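Local coordinates for mannan endo-1,6-alpha-mannosidase (Chaetomium thermophilum, PDB 6RY0), which probably hydrolyses alpha-1,6-mannosidic linkages in unbranched mannans and, as a Dfg5 transglycosidase, probably transfers GPI-anchored glycoproteins into the fungal cell wall, at residues 87-92 / 398-403; 209-214 / 274-279; 331-336 / 402-407; 357-362 / 371-376. All blocks are in the same frame, centred on the assembly; numbering follows the deposited sequence. Where two conformers were deposited one is given.

Contact 1: residues 87-92 / 398-403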
loop_
_atom_site.group_PDB
_atom_site.type_symbol
_atom_site.label_atom_id
_atom_site.label_comp_id
_atom_site.label_asym_id
_atom_site.label_seq_id
_atom_site.Cartn_x
_atom_site.Cartn_y
_atom_site.Cartn_z
ATOM N N VAL A 87 -8.220 4.332 -7.042
ATOM C CA VAL A 87 -9.398 4.302 -6.176
ATOM C C VAL A 87 -9.372 5.493 -5.219
ATOM O O VAL A 87 -10.380 6.186 -5.018
ATOM C CB VAL A 87 -9.453 2.959 -5.422
ATOM C CG1 VAL A 87 -10.528 2.964 -4.347
ATOM C CG2 VAL A 87 -9.700 1.800 -6.398
ATOM N N ASP A 88 -8.201 5.757 -4.639
ATOM C CA ASP A 88 -8.030 6.941 -3.789
ATOM C C ASP A 88 -8.186 8.237 -4.590
ATOM O O ASP A 88 -8.815 9.179 -4.115
ATOM C CB ASP A 88 -6.695 6.932 -3.039
ATOM C CG ASP A 88 -6.809 6.485 -1.605
ATOM O OD1 ASP A 88 -7.914 6.523 -1.018
ATOM O OD2 ASP A 88 -5.729 6.116 -1.058
ATOM N N TYR A 89 -7.605 8.295 -5.784
ATOM C CA TYR A 89 -7.711 9.496 -6.625
ATOM C C TYR A 89 -9.166 9.896 -6.822
ATOM O O TYR A 89 -9.528 11.068 -6.633
ATOM C CB TYR A 89 -7.011 9.267 -7.960
ATOM C CG TYR A 89 -7.280 10.363 -8.970
ATOM C CD1 TYR A 89 -6.668 11.585 -8.877
ATOM C CD2 TYR A 89 -8.187 10.163 -10.008
ATOM C CE1 TYR A 89 -6.967 12.616 -9.789
ATOM C CE2 TYR A 89 -8.497 11.174 -10.903
ATOM C CZ TYR A 89 -7.898 12.406 -10.766
ATOM O OH TYR A 89 -8.186 13.463 -11.588
ATOM N N TRP A 90 -10.014 8.949 -7.213
ATOM C CA TRP A 90 -11.420 9.261 -7.405
ATOM C C TRP A 90 -12.073 9.701 -6.097
ATOM O O TRP A 90 -12.865 10.642 -6.076
ATOM C CB TRP A 90 -12.137 8.059 -8.024
ATOM C CG TRP A 90 -13.621 8.150 -7.897
ATOM C CD1 TRP A 90 -14.499 8.915 -8.621
ATOM C CD2 TRP A 90 -14.407 7.459 -6.924
ATOM N NE1 TRP A 90 -15.778 8.716 -8.164
ATOM C CE2 TRP A 90 -15.746 7.831 -7.112
ATOM C CE3 TRP A 90 -14.084 6.576 -5.891
ATOM C CZ2 TRP A 90 -16.787 7.330 -6.298
ATOM C CZ3 TRP A 90 -15.092 6.094 -5.091
ATOM C CH2 TRP A 90 -16.422 6.447 -5.302
ATOM N N HIS A 91 -11.777 9.000 -5.007
ATOM C CA HIS A 91 -12.323 9.344 -3.703
ATOM C C HIS A 91 -11.980 10.774 -3.286
ATOM O O HIS A 91 -12.772 11.450 -2.649
ATOM C CB HIS A 91 -11.795 8.315 -2.706
ATOM C CG HIS A 91 -12.072 8.575 -1.270
ATOM N ND1 HIS A 91 -13.325 8.521 -0.725
ATOM C CD2 HIS A 91 -11.225 8.792 -0.237
ATOM C CE1 HIS A 91 -13.243 8.711 0.585
ATOM N NE2 HIS A 91 -11.972 8.881 0.912
ATOM N N LEU A 92 -10.746 11.187 -3.567
ATOM C CA LEU A 92 -10.206 12.464 -3.123
ATOM C C LEU A 92 -10.625 13.619 -4.024
ATOM O O LEU A 92 -10.750 14.749 -3.580
ATOM C CB LEU A 92 -8.678 12.368 -3.075
ATOM C CG LEU A 92 -8.177 11.527 -1.894
ATOM C CD1 LEU A 92 -6.784 10.995 -2.151
ATOM C CD2 LEU A 92 -8.224 12.288 -0.606
ATOM N N ALA A 398 0.681 11.884 -3.447
ATOM C CA ALA A 398 0.946 12.997 -2.537
ATOM C C ALA A 398 0.044 14.182 -2.826
ATOM O O ALA A 398 -0.483 14.812 -1.908
ATOM C CB ALA A 398 2.418 13.408 -2.607
ATOM N N VAL A 399 -0.122 14.523 -4.098
ATOM C CA VAL A 399 -0.921 15.688 -4.441
ATOM C C VAL A 399 -2.398 15.422 -4.193
ATOM O O VAL A 399 -3.102 16.251 -3.613
ATOM C CB VAL A 399 -0.620 16.146 -5.885
ATOM C CG1 VAL A 399 -1.595 17.236 -6.323
ATOM C CG2 VAL A 399 0.813 16.632 -5.984
ATOM N N SER A 400 -2.901 14.257 -4.614
ATOM C CA SER A 400 -4.307 13.954 -4.369
ATOM C C SER A 400 -4.628 13.990 -2.889
ATOM O O SER A 400 -5.682 14.470 -2.455
ATOM C CB SER A 400 -4.703 12.579 -4.929
ATOM O OG SER A 400 -4.467 12.499 -6.307
ATOM N N SER A 401 -3.722 13.461 -2.072
ATOM C CA SER A 401 -3.986 13.371 -0.654
ATOM C C SER A 401 -3.987 14.738 0.036
ATOM O O SER A 401 -4.494 14.844 1.160
ATOM C CB SER A 401 -3.009 12.402 0.003
ATOM O OG SER A 401 -3.295 11.082 -0.429
ATOM N N LEU A 402 -3.522 15.804 -0.642
ATOM C CA LEU A 402 -3.714 17.149 -0.116
ATOM C C LEU A 402 -5.193 17.499 0.033
ATOM O O LEU A 402 -5.508 18.451 0.724
ATOM C CB LEU A 402 -3.050 18.195 -1.022
ATOM C CG LEU A 402 -1.528 18.139 -1.073
ATOM C CD1 LEU A 402 -1.043 19.130 -2.096
ATOM C CD2 LEU A 402 -0.883 18.396 0.297
ATOM N N LEU A 403 -6.083 16.751 -0.614
ATOM C CA LEU A 403 -7.498 16.988 -0.526
ATOM C C LEU A 403 -8.185 16.210 0.589
ATOM O O LEU A 403 -9.412 16.206 0.669
ATOM C CB LEU A 403 -8.167 16.698 -1.874
ATOM C CG LEU A 403 -7.624 17.537 -3.046
ATOM C CD1 LEU A 403 -8.081 16.928 -4.380
ATOM C CD2 LEU A 403 -8.038 18.986 -2.915
HETATM O O HOH W 1 -11.500 15.255 -1.072
#
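Leu92 O accepts a hydrogen bond of 2.7 Å from a water, and Leu403 presses on the same oxygen with its side chain, Leu403 CD1 lying 3.5 Å from Leu92 O. That water also donates to Leu403 O, at 2.9 Å, and so bridges the two backbones. The contact joins the C-terminal end of helix 76-93 to the end of helix 389-401 and the turn that follows it, within the (alpha/alpha)6 barrel expected of family 76. Leu92 carries most of the packing. Its CG stands beside the backbone N (chi1 -73°), and from there the branches spread over the backbone at Ser400. Leu92 CD1 is 3.7 Å from Ser400 O, and Leu92 CD2 touches the same oxygen. An alanine at Leu92 would keep only CB near Ser400 O and would probably open a gap where CD1 and CD2 had packed against Ser400. An edge of the Tyr89 ring faces Ser400, while its OH bonds to Asp95. Ser400 O also accepts from Leu403 N at 3.0 Å.

Contact 2: residues 209-214 / 274-279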
loop_
_atom_site.group_PDB
_atom_site.type_symbol
_atom_site.label_atom_id
_atom_site.label_comp_id
_atom_site.label_asym_id
_atom_site.label_seq_id
_atom_site.Cartn_x
_atom_site.Cartn_y
_atom_site.Cartn_z
ATOM N N LEU A 209 -10.687 -4.717 8.092
ATOM C CA LEU A 209 -11.863 -5.587 8.024
ATOM C C LEU A 209 -12.642 -5.530 9.312
ATOM O O LEU A 209 -13.878 -5.555 9.291
ATOM C CB LEU A 209 -11.458 -7.013 7.635
ATOM C CG LEU A 209 -11.120 -7.176 6.156
ATOM C CD1 LEU A 209 -10.325 -8.467 5.904
ATOM C CD2 LEU A 209 -12.386 -7.145 5.300
ATOM N N ALA A 210 -11.953 -5.467 10.442
ATOM C CA ALA A 210 -12.650 -5.296 11.724
ATOM C C ALA A 210 -13.496 -4.035 11.728
ATOM O O ALA A 210 -14.670 -4.057 12.075
ATOM C CB ALA A 210 -11.661 -5.248 12.871
ATOM N N ARG A 211 -12.892 -2.913 11.339
ATOM C CA ARG A 211 -13.646 -1.667 11.378
ATOM C C ARG A 211 -14.851 -1.712 10.421
ATOM O O ARG A 211 -15.932 -1.221 10.736
ATOM C CB ARG A 211 -12.758 -0.463 11.077
ATOM C CG ARG A 211 -13.494 0.853 11.288
ATOM C CD ARG A 211 -12.654 2.053 10.970
ATOM N NE ARG A 211 -13.345 3.306 11.231
ATOM C CZ ARG A 211 -13.989 4.033 10.323
ATOM N NH1 ARG A 211 -14.104 3.636 9.074
ATOM N NH2 ARG A 211 -14.503 5.218 10.670
ATOM N N TYR A 212 -14.638 -2.248 9.233
ATOM C CA TYR A 212 -15.701 -2.206 8.242
ATOM C C TYR A 212 -16.857 -3.120 8.648
ATOM O O TYR A 212 -18.021 -2.748 8.575
ATOM C CB TYR A 212 -15.165 -2.617 6.865
ATOM C CG TYR A 212 -16.163 -2.416 5.745
ATOM C CD1 TYR A 212 -17.179 -3.322 5.502
ATOM C CD2 TYR A 212 -16.095 -1.290 4.933
ATOM C CE1 TYR A 212 -18.118 -3.109 4.514
ATOM C CE2 TYR A 212 -17.035 -1.074 3.914
ATOM C CZ TYR A 212 -18.048 -1.991 3.719
ATOM O OH TYR A 212 -18.986 -1.783 2.729
ATOM N N THR A 213 -16.531 -4.346 9.012
ATOM C CA THR A 213 -17.527 -5.395 9.263
ATOM C C THR A 213 -18.041 -5.452 10.681
ATOM O O THR A 213 -19.052 -6.112 10.927
ATOM C CB THR A 213 -16.970 -6.783 8.926
ATOM O OG1 THR A 213 -15.986 -7.153 9.896
ATOM C CG2 THR A 213 -16.440 -6.920 7.511
ATOM N N LYS A 214 -17.303 -4.859 11.625
ATOM C CA LYS A 214 -17.567 -4.931 13.047
ATOM C C LYS A 214 -17.433 -6.368 13.564
ATOM O O LYS A 214 -18.041 -6.744 14.555
ATOM C CB LYS A 214 -18.916 -4.313 13.405
ATOM C CG LYS A 214 -18.974 -2.822 12.942
ATOM C CD LYS A 214 -20.358 -2.232 13.036
ATOM C CE LYS A 214 -20.426 -0.813 12.531
ATOM N NZ LYS A 214 -19.568 0.122 13.293
ATOM N N MET A 274 -7.119 0.202 14.351
ATOM C CA MET A 274 -7.352 -0.483 15.615
ATOM C C MET A 274 -7.748 0.492 16.717
ATOM O O MET A 274 -8.618 0.178 17.540
ATOM C CB MET A 274 -6.150 -1.281 16.084
ATOM C CG MET A 274 -5.807 -2.472 15.201
ATOM S SD MET A 274 -7.106 -3.733 15.147
ATOM C CE MET A 274 -6.912 -4.446 16.780
ATOM N N TRP A 275 -7.123 1.652 16.789
ATOM C CA TRP A 275 -7.507 2.679 17.749
ATOM C C TRP A 275 -8.951 3.106 17.534
ATOM O O TRP A 275 -9.730 3.213 18.480
ATOM C CB TRP A 275 -6.561 3.874 17.635
ATOM C CG TRP A 275 -7.050 5.133 18.247
ATOM C CD1 TRP A 275 -7.207 6.318 17.593
ATOM C CD2 TRP A 275 -7.424 5.385 19.623
ATOM N NE1 TRP A 275 -7.641 7.289 18.463
ATOM C CE2 TRP A 275 -7.771 6.747 19.713
ATOM C CE3 TRP A 275 -7.493 4.594 20.785
ATOM C CZ2 TRP A 275 -8.217 7.317 20.890
ATOM C CZ3 TRP A 275 -7.932 5.182 21.964
ATOM C CH2 TRP A 275 -8.271 6.533 21.994
ATOM N N ASN A 276 -9.318 3.360 16.287
ATOM C CA ASN A 276 -10.667 3.811 15.975
ATOM C C ASN A 276 -11.685 2.735 16.350
ATOM O O ASN A 276 -12.726 3.032 16.915
ATOM C CB ASN A 276 -10.724 4.168 14.488
ATOM C CG ASN A 276 -12.058 4.720 14.082
ATOM O OD1 ASN A 276 -13.023 3.969 13.914
ATOM N ND2 ASN A 276 -12.129 6.022 13.881
ATOM N N TYR A 277 -11.368 1.479 16.052
ATOM C CA TYR A 277 -12.291 0.370 16.302
ATOM C C TYR A 277 -12.419 0.050 17.791
ATOM O O TYR A 277 -13.527 -0.098 18.305
ATOM C CB TYR A 277 -11.802 -0.848 15.537
ATOM C CG TYR A 277 -12.710 -2.038 15.661
ATOM C CD1 TYR A 277 -13.985 -2.017 15.104
ATOM C CD2 TYR A 277 -12.318 -3.185 16.326
ATOM C CE1 TYR A 277 -14.811 -3.097 15.180
ATOM C CE2 TYR A 277 -13.177 -4.310 16.403
ATOM C CZ TYR A 277 -14.414 -4.221 15.808
ATOM O OH TYR A 277 -15.316 -5.278 15.797
ATOM N N THR A 278 -11.287 -0.058 18.480
ATOM C CA THR A 278 -11.278 -0.526 19.863
ATOM C C THR A 278 -11.431 0.563 20.903
ATOM O O THR A 278 -11.893 0.291 22.012
ATOM C CB THR A 278 -9.978 -1.291 20.208
ATOM O OG1 THR A 278 -8.868 -0.395 20.235
ATOM C CG2 THR A 278 -9.718 -2.456 19.270
ATOM N N GLU A 279 -10.977 1.768 20.588
ATOM C CA GLU A 279 -10.866 2.857 21.571
ATOM C C GLU A 279 -10.015 2.450 22.768
ATOM O O GLU A 279 -10.136 3.028 23.832
ATOM C CB GLU A 279 -12.249 3.401 21.992
ATOM C CG GLU A 279 -12.953 3.958 20.801
ATOM C CD GLU A 279 -14.316 4.511 21.168
ATOM O OE1 GLU A 279 -14.708 4.487 22.351
ATOM O OE2 GLU A 279 -15.019 4.984 20.274
HETATM O O HOH W 2 -14.738 6.894 13.018
#
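Arg211 and Asn276 form the direct polar link. Arg211 NE donates to Asn276 OD1 at 2.8 Å, nearly straight at 167°. The oxygen lies in the guanidinium plane, at its edge, but NE sits well above the carbonyl plane of the amide. The two flat groups are thus steeply turned against each other. A water then accepts from both Arg211 NH2 and Asn276 ND2, each at 2.9 Å, which closes a second path between the groups. Further partners fix both ends: Arg211 NH1 bonds to Pro410 O and Asn276 ND2 to Ile337 O.

These residues lie on the last turns of helices 196-213 and 261-278, two members of the family's helical barrel. The axes of segments 209-213 and 274-278 approach to 9.3 Å and run at 38° to each other.

The apolar part is a CH-pi contact. Ala210 CB lies 4.0 Å from the centroid of the Tyr277 ring, over one face. Tyr277 CG is anti to its backbone N (chi1 -177°), which sends the ring across to the other helix. The ring also lies against the backbone: Tyr277 CE1 is 3.3 Å from Ala210 O. At its far end the hydroxyl passes Lys214, with Tyr277 OH 3.3 Å from Lys214 C, and hydrogen-bonds to Asn216.

Contact 3: residues 331-336 / 402-407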
loop_
_atom_site.group_PDB
_atom_site.type_symbol
_atom_site.label_atom_id
_atom_site.label_comp_id
_atom_site.label_asym_id
_atom_site.label_seq_id
_atom_site.Cartn_x
_atom_site.Cartn_y
_atom_site.Cartn_z
ATOM N N MET A 331 -0.893 8.047 5.587
ATOM C CA MET A 331 -0.858 9.036 6.671
ATOM C C MET A 331 -2.034 10.003 6.595
ATOM O O MET A 331 -2.578 10.410 7.615
ATOM C CB MET A 331 0.466 9.778 6.716
ATOM C CG MET A 331 1.627 8.888 7.176
ATOM S SD MET A 331 3.221 9.723 7.276
ATOM C CE MET A 331 2.995 10.691 8.757
ATOM N N ALA A 332 -2.452 10.358 5.390
ATOM C CA ALA A 332 -3.614 11.210 5.243
ATOM C C ALA A 332 -4.852 10.542 5.841
ATOM O O ALA A 332 -5.626 11.160 6.584
ATOM C CB ALA A 332 -3.815 11.610 3.800
ATOM N N VAL A 333 -5.062 9.260 5.547
ATOM C CA VAL A 333 -6.209 8.542 6.116
ATOM C C VAL A 333 -6.111 8.451 7.647
ATOM O O VAL A 333 -7.132 8.557 8.336
ATOM C CB VAL A 333 -6.372 7.158 5.455
ATOM C CG1 VAL A 333 -7.344 6.279 6.232
ATOM C CG2 VAL A 333 -6.829 7.341 4.037
ATOM N N VAL A 334 -4.893 8.296 8.188
ATOM C CA VAL A 334 -4.710 8.282 9.625
ATOM C C VAL A 334 -5.319 9.537 10.260
ATOM O O VAL A 334 -5.888 9.469 11.338
ATOM C CB VAL A 334 -3.235 8.099 9.986
ATOM C CG1 VAL A 334 -2.946 8.397 11.454
ATOM C CG2 VAL A 334 -2.778 6.696 9.610
ATOM N N THR A 335 -5.210 10.694 9.598
ATOM C CA THR A 335 -5.763 11.916 10.178
ATOM C C THR A 335 -7.284 11.883 10.268
ATOM O O THR A 335 -7.862 12.646 11.054
ATOM C CB THR A 335 -5.327 13.184 9.433
ATOM O OG1 THR A 335 -5.997 13.332 8.176
ATOM C CG2 THR A 335 -3.852 13.236 9.305
ATOM N N GLN A 336 -7.946 11.053 9.449
ATOM C CA GLN A 336 -9.394 10.939 9.498
ATOM C C GLN A 336 -9.862 9.995 10.598
ATOM O O GLN A 336 -10.822 10.275 11.294
ATOM C CB GLN A 336 -9.930 10.434 8.172
ATOM C CG GLN A 336 -9.617 11.282 6.991
ATOM C CD GLN A 336 -10.187 10.680 5.731
ATOM O OE1 GLN A 336 -9.893 9.545 5.415
ATOM N NE2 GLN A 336 -11.061 11.415 5.043
ATOM N N LEU A 402 -3.522 15.804 -0.642
ATOM C CA LEU A 402 -3.714 17.149 -0.116
ATOM C C LEU A 402 -5.193 17.499 0.033
ATOM O O LEU A 402 -5.508 18.451 0.724
ATOM C CB LEU A 402 -3.050 18.195 -1.022
ATOM C CG LEU A 402 -1.528 18.139 -1.073
ATOM C CD1 LEU A 402 -1.043 19.130 -2.096
ATOM C CD2 LEU A 402 -0.883 18.396 0.297
ATOM N N LEU A 403 -6.083 16.751 -0.614
ATOM C CA LEU A 403 -7.498 16.988 -0.526
ATOM C C LEU A 403 -8.185 16.210 0.589
ATOM O O LEU A 403 -9.412 16.206 0.669
ATOM C CB LEU A 403 -8.167 16.698 -1.874
ATOM C CG LEU A 403 -7.624 17.537 -3.046
ATOM C CD1 LEU A 403 -8.081 16.928 -4.380
ATOM C CD2 LEU A 403 -8.038 18.986 -2.915
ATOM N N ILE A 404 -7.426 15.566 1.464
ATOM C CA ILE A 404 -8.022 14.703 2.481
ATOM C C ILE A 404 -9.010 15.467 3.370
ATOM O O ILE A 404 -9.987 14.884 3.786
ATOM C CB ILE A 404 -6.926 13.983 3.303
ATOM C CG1 ILE A 404 -7.498 12.809 4.108
ATOM C CG2 ILE A 404 -6.165 14.925 4.217
ATOM C CD1 ILE A 404 -7.835 11.609 3.269
ATOM N N GLU A 405 -8.780 16.751 3.649
ATOM C CA GLU A 405 -9.676 17.504 4.525
ATOM C C GLU A 405 -11.093 17.565 3.975
ATOM O O GLU A 405 -12.033 17.791 4.726
ATOM C CB GLU A 405 -9.124 18.932 4.768
ATOM C CG GLU A 405 -8.908 19.804 3.440
ATOM C CD GLU A 405 -8.445 21.255 3.683
ATOM O OE1 GLU A 405 -7.338 21.629 3.204
ATOM O OE2 GLU A 405 -9.203 22.030 4.324
ATOM N N TYR A 406 -11.250 17.424 2.667
ATOM C CA TYR A 406 -12.538 17.489 2.007
ATOM C C TYR A 406 -13.185 16.129 1.790
ATOM O O TYR A 406 -14.333 16.055 1.351
ATOM C CB TYR A 406 -12.407 18.169 0.639
ATOM C CG TYR A 406 -11.694 19.515 0.639
ATOM C CD1 TYR A 406 -12.289 20.644 1.123
ATOM C CD2 TYR A 406 -10.427 19.635 0.106
ATOM C CE1 TYR A 406 -11.612 21.870 1.093
ATOM C CE2 TYR A 406 -9.761 20.816 0.059
ATOM C CZ TYR A 406 -10.345 21.941 0.555
ATOM O OH TYR A 406 -9.682 23.152 0.534
ATOM N N ALA A 407 -12.458 15.055 2.038
ATOM C CA ALA A 407 -12.919 13.729 1.710
ATOM C C ALA A 407 -13.717 13.111 2.839
ATOM O O ALA A 407 -13.494 13.410 3.992
ATOM C CB ALA A 407 -11.719 12.839 1.412
HETATM O O HOH W 3 -10.868 14.421 6.353
#
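Gln336 and Ile404 reach toward each other from opposite directions. Gln336 comes from helix 323-337, and Ile404 from a short 3-10 turn after helix 389-401. The contact therefore packs a connecting turn against a helix of the family's (alpha/alpha)6 barrel.

The methyl Ile404 CD1 sits over a face of the Gln336 amide, 3.5 Å from Gln336 CD and almost as near OE1 and NE2. Behind it, Ile404 CG1 packs alongside the helix backbone, 3.5 Å from Ala332 O, and 3.9 Å from Ala332 CB. Ile404 CG1 is anti to the backbone N (chi1 -165°), and this carries CD1 out to the amide. CG2 stays near Ala332 CB. Leu92 of helix 76-93 and Leu346 of helix 342-358 also pack on Ile404.

Gln336 is extended beyond CG, and its amide nitrogen lies close to the backbone of the turn. Gln336 NE2 makes a weak hydrogen bond to Glu408 O. A water joins the two segments here. It accepts from Gln336 NE2 at 3.3 Å and donates to Ile404 O at 2.8 Å. Ala332 O, beside Ile404 CG1, takes a bond in its carbonyl plane from Thr335 OG1 at 2.7 Å.

Contact 4: residues 357-362 / 371-376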
loop_
_atom_site.group_PDB
_atom_site.type_symbol
_atom_site.label_atom_id
_atom_site.label_comp_id
_atom_site.label_asym_id
_atom_site.label_seq_id
_atom_site.Cartn_x
_atom_site.Cartn_y
_atom_site.Cartn_z
ATOM N N VAL A 357 6.076 18.413 -6.051
ATOM C CA VAL A 357 5.721 19.142 -7.278
ATOM C C VAL A 357 6.839 20.079 -7.723
ATOM O O VAL A 357 6.984 20.322 -8.916
ATOM C CB VAL A 357 4.394 19.875 -7.223
ATOM C CG1 VAL A 357 3.234 18.900 -7.103
ATOM C CG2 VAL A 357 4.329 20.933 -6.170
ATOM N N LYS A 358 7.662 20.584 -6.809
ATOM C CA LYS A 358 8.756 21.487 -7.205
ATOM C C LYS A 358 9.709 20.818 -8.189
ATOM O O LYS A 358 10.273 21.508 -9.041
ATOM C CB LYS A 358 9.506 21.971 -5.975
ATOM C CG LYS A 358 10.693 22.848 -6.273
ATOM C CD LYS A 358 10.272 24.249 -6.566
ATOM C CE LYS A 358 11.480 25.158 -6.768
ATOM N NZ LYS A 358 11.058 26.506 -7.217
ATOM N N GLN A 359 9.894 19.491 -8.088
ATOM C CA GLN A 359 10.793 18.793 -8.970
ATOM C C GLN A 359 10.110 18.107 -10.134
ATOM O O GLN A 359 10.796 17.488 -10.950
ATOM C CB GLN A 359 11.743 17.854 -8.210
ATOM C CG GLN A 359 11.071 16.738 -7.421
ATOM C CD GLN A 359 10.619 15.568 -8.285
ATOM O OE1 GLN A 359 11.418 14.952 -9.004
ATOM N NE2 GLN A 359 9.340 15.253 -8.224
ATOM N N CYS A 360 8.790 18.266 -10.285
ATOM C CA CYS A 360 8.096 17.747 -11.464
ATOM C C CYS A 360 8.183 18.782 -12.582
ATOM O O CYS A 360 7.209 19.455 -12.925
ATOM C CB CYS A 360 6.654 17.396 -11.175
ATOM S SG CYS A 360 6.412 15.988 -10.062
ATOM N N VAL A 361 9.388 18.891 -13.150
ATOM C CA VAL A 361 9.702 19.899 -14.151
ATOM C C VAL A 361 10.529 19.300 -15.281
ATOM O O VAL A 361 11.094 20.034 -16.087
ATOM C CB VAL A 361 10.448 21.093 -13.540
ATOM C CG1 VAL A 361 9.544 21.839 -12.580
ATOM C CG2 VAL A 361 11.749 20.680 -12.872
ATOM N N GLY A 362 10.634 17.976 -15.354
ATOM C CA GLY A 362 11.550 17.365 -16.293
ATOM C C GLY A 362 11.119 17.403 -17.731
ATOM O O GLY A 362 9.925 17.440 -18.053
ATOM N N PHE A 371 12.066 11.423 -8.383
ATOM C CA PHE A 371 11.957 10.802 -7.076
ATOM C C PHE A 371 12.574 11.611 -5.960
ATOM O O PHE A 371 12.207 11.436 -4.788
ATOM C CB PHE A 371 12.685 9.462 -7.104
ATOM C CG PHE A 371 12.577 8.671 -5.823
ATOM C CD1 PHE A 371 11.351 8.170 -5.405
ATOM C CD2 PHE A 371 13.699 8.412 -5.053
ATOM C CE1 PHE A 371 11.255 7.421 -4.258
ATOM C CE2 PHE A 371 13.594 7.649 -3.909
ATOM C CZ PHE A 371 12.368 7.175 -3.504
ATOM N N TYR A 372 13.561 12.442 -6.273
ATOM C CA TYR A 372 14.459 13.000 -5.253
ATOM C C TYR A 372 13.903 14.330 -4.783
ATOM O O TYR A 372 14.462 15.423 -5.021
ATOM C CB TYR A 372 15.904 13.074 -5.818
ATOM C CG TYR A 372 16.439 11.678 -6.140
ATOM C CD1 TYR A 372 16.158 11.084 -7.351
ATOM C CD2 TYR A 372 17.173 10.954 -5.220
ATOM C CE1 TYR A 372 16.582 9.810 -7.655
ATOM C CE2 TYR A 372 17.610 9.671 -5.503
ATOM C CZ TYR A 372 17.305 9.097 -6.719
ATOM O OH TYR A 372 17.749 7.829 -6.982
ATOM N N TRP A 373 12.765 14.247 -4.095
ATOM C CA TRP A 373 12.021 15.442 -3.734
ATOM C C TRP A 373 12.817 16.343 -2.790
ATOM O O TRP A 373 12.886 17.557 -2.980
ATOM C CB TRP A 373 10.673 15.075 -3.113
ATOM C CG TRP A 373 9.800 14.175 -3.929
ATOM C CD1 TRP A 373 9.973 13.757 -5.220
ATOM C CD2 TRP A 373 8.597 13.562 -3.467
ATOM N NE1 TRP A 373 8.945 12.913 -5.587
ATOM C CE2 TRP A 373 8.090 12.770 -4.527
ATOM C CE3 TRP A 373 7.884 13.622 -2.271
ATOM C CZ2 TRP A 373 6.907 12.043 -4.425
ATOM C CZ3 TRP A 373 6.707 12.891 -2.163
ATOM C CH2 TRP A 373 6.235 12.114 -3.246
ATOM N N LYS A 374 13.403 15.743 -1.766
ATOM C CA LYS A 374 14.162 16.533 -0.802
ATOM C C LYS A 374 15.275 17.332 -1.482
ATOM O O LYS A 374 15.537 18.466 -1.092
ATOM C CB LYS A 374 14.719 15.636 0.282
ATOM C CG LYS A 374 15.601 16.375 1.332
ATOM C CD LYS A 374 14.885 17.500 2.142
ATOM C CE LYS A 374 15.814 18.196 3.135
ATOM N NZ LYS A 374 16.774 19.189 2.603
ATOM N N SER A 375 15.910 16.751 -2.488
ATOM C CA SER A 375 17.023 17.413 -3.179
ATOM C C SER A 375 16.630 18.685 -3.863
ATOM O O SER A 375 17.480 19.517 -4.170
ATOM C CB SER A 375 17.628 16.499 -4.255
ATOM O OG SER A 375 16.897 16.482 -5.482
ATOM N N GLY A 376 15.363 18.837 -4.194
ATOM C CA GLY A 376 14.893 20.037 -4.858
ATOM C C GLY A 376 15.072 20.099 -6.358
ATOM O O GLY A 376 14.742 21.128 -6.955
HETATM O O HOH W 4 13.368 21.828 -9.307
HETATM O O HOH W 5 14.004 14.191 -8.695
#
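Two bends bring Gln359 to Trp373. CG of Gln359 sits between its backbone N and carbonyl carbon (chi1 61°), and the chain then folds again at chi2 (78°). The amide ends beside the pyrrole part of the indole, with Gln359 NE2 3.4 Å from Trp373 CD1. The two side chains meet at a slant, the amide and ring planes 32° apart.

Both ends of the amide have polar partners. Gln359 NE2 donates to Ala356 O in the preceding helix. Gln359 OE1 accepts from a water at 2.7 Å, which in turn accepts from Tyr372 N at 3.0 Å. Gly370 N makes a weak hydrogen bond to Gln359 OE1 as well. A leucine in place of Gln359 would probably leave Ala356 O without this donor and the water at Tyr372 N without its acceptor.

The segments flank a loop that leaves helix 342-358 and turns back on itself. The Cys360-Cys369 disulfide staples its two arms, and Val361 and Gly362 form a classic beta bulge opposite Arg368. The returning arm ends in a type I turn from Trp373 to Gly376. Ser375 OG donates to Tyr372 O at 2.7 Å beside this turn. Tyr372 OH bonds to Asp384, and its side chain is about 9 Å from that of His385, a calcium ligand. A second water donates to Lys358 O at 3.1 Å and to Gly376 O at 2.8 Å.

Contacts 1 and 3 are buried and end on the same part of the chain, sharing Leu402 and Leu403. They touch directly: Leu92 CD2 is 3.9 Å from Ile404 CA. Together they set helices 76-93 and 323-337 against the end of helix 389-401 and the turn after it, mainly by aliphatic packing with single bridging waters. Contact 4 is largely buried too and meets contact 1 through Val399 and Val357, but it is a disulfide-closed loop rich in polar and water-mediated links. Contact 2 lies at the surface, its centre about 37 Å from that of contact 4. It touches none of the others and has a clear direct hydrogen bond between its side chains.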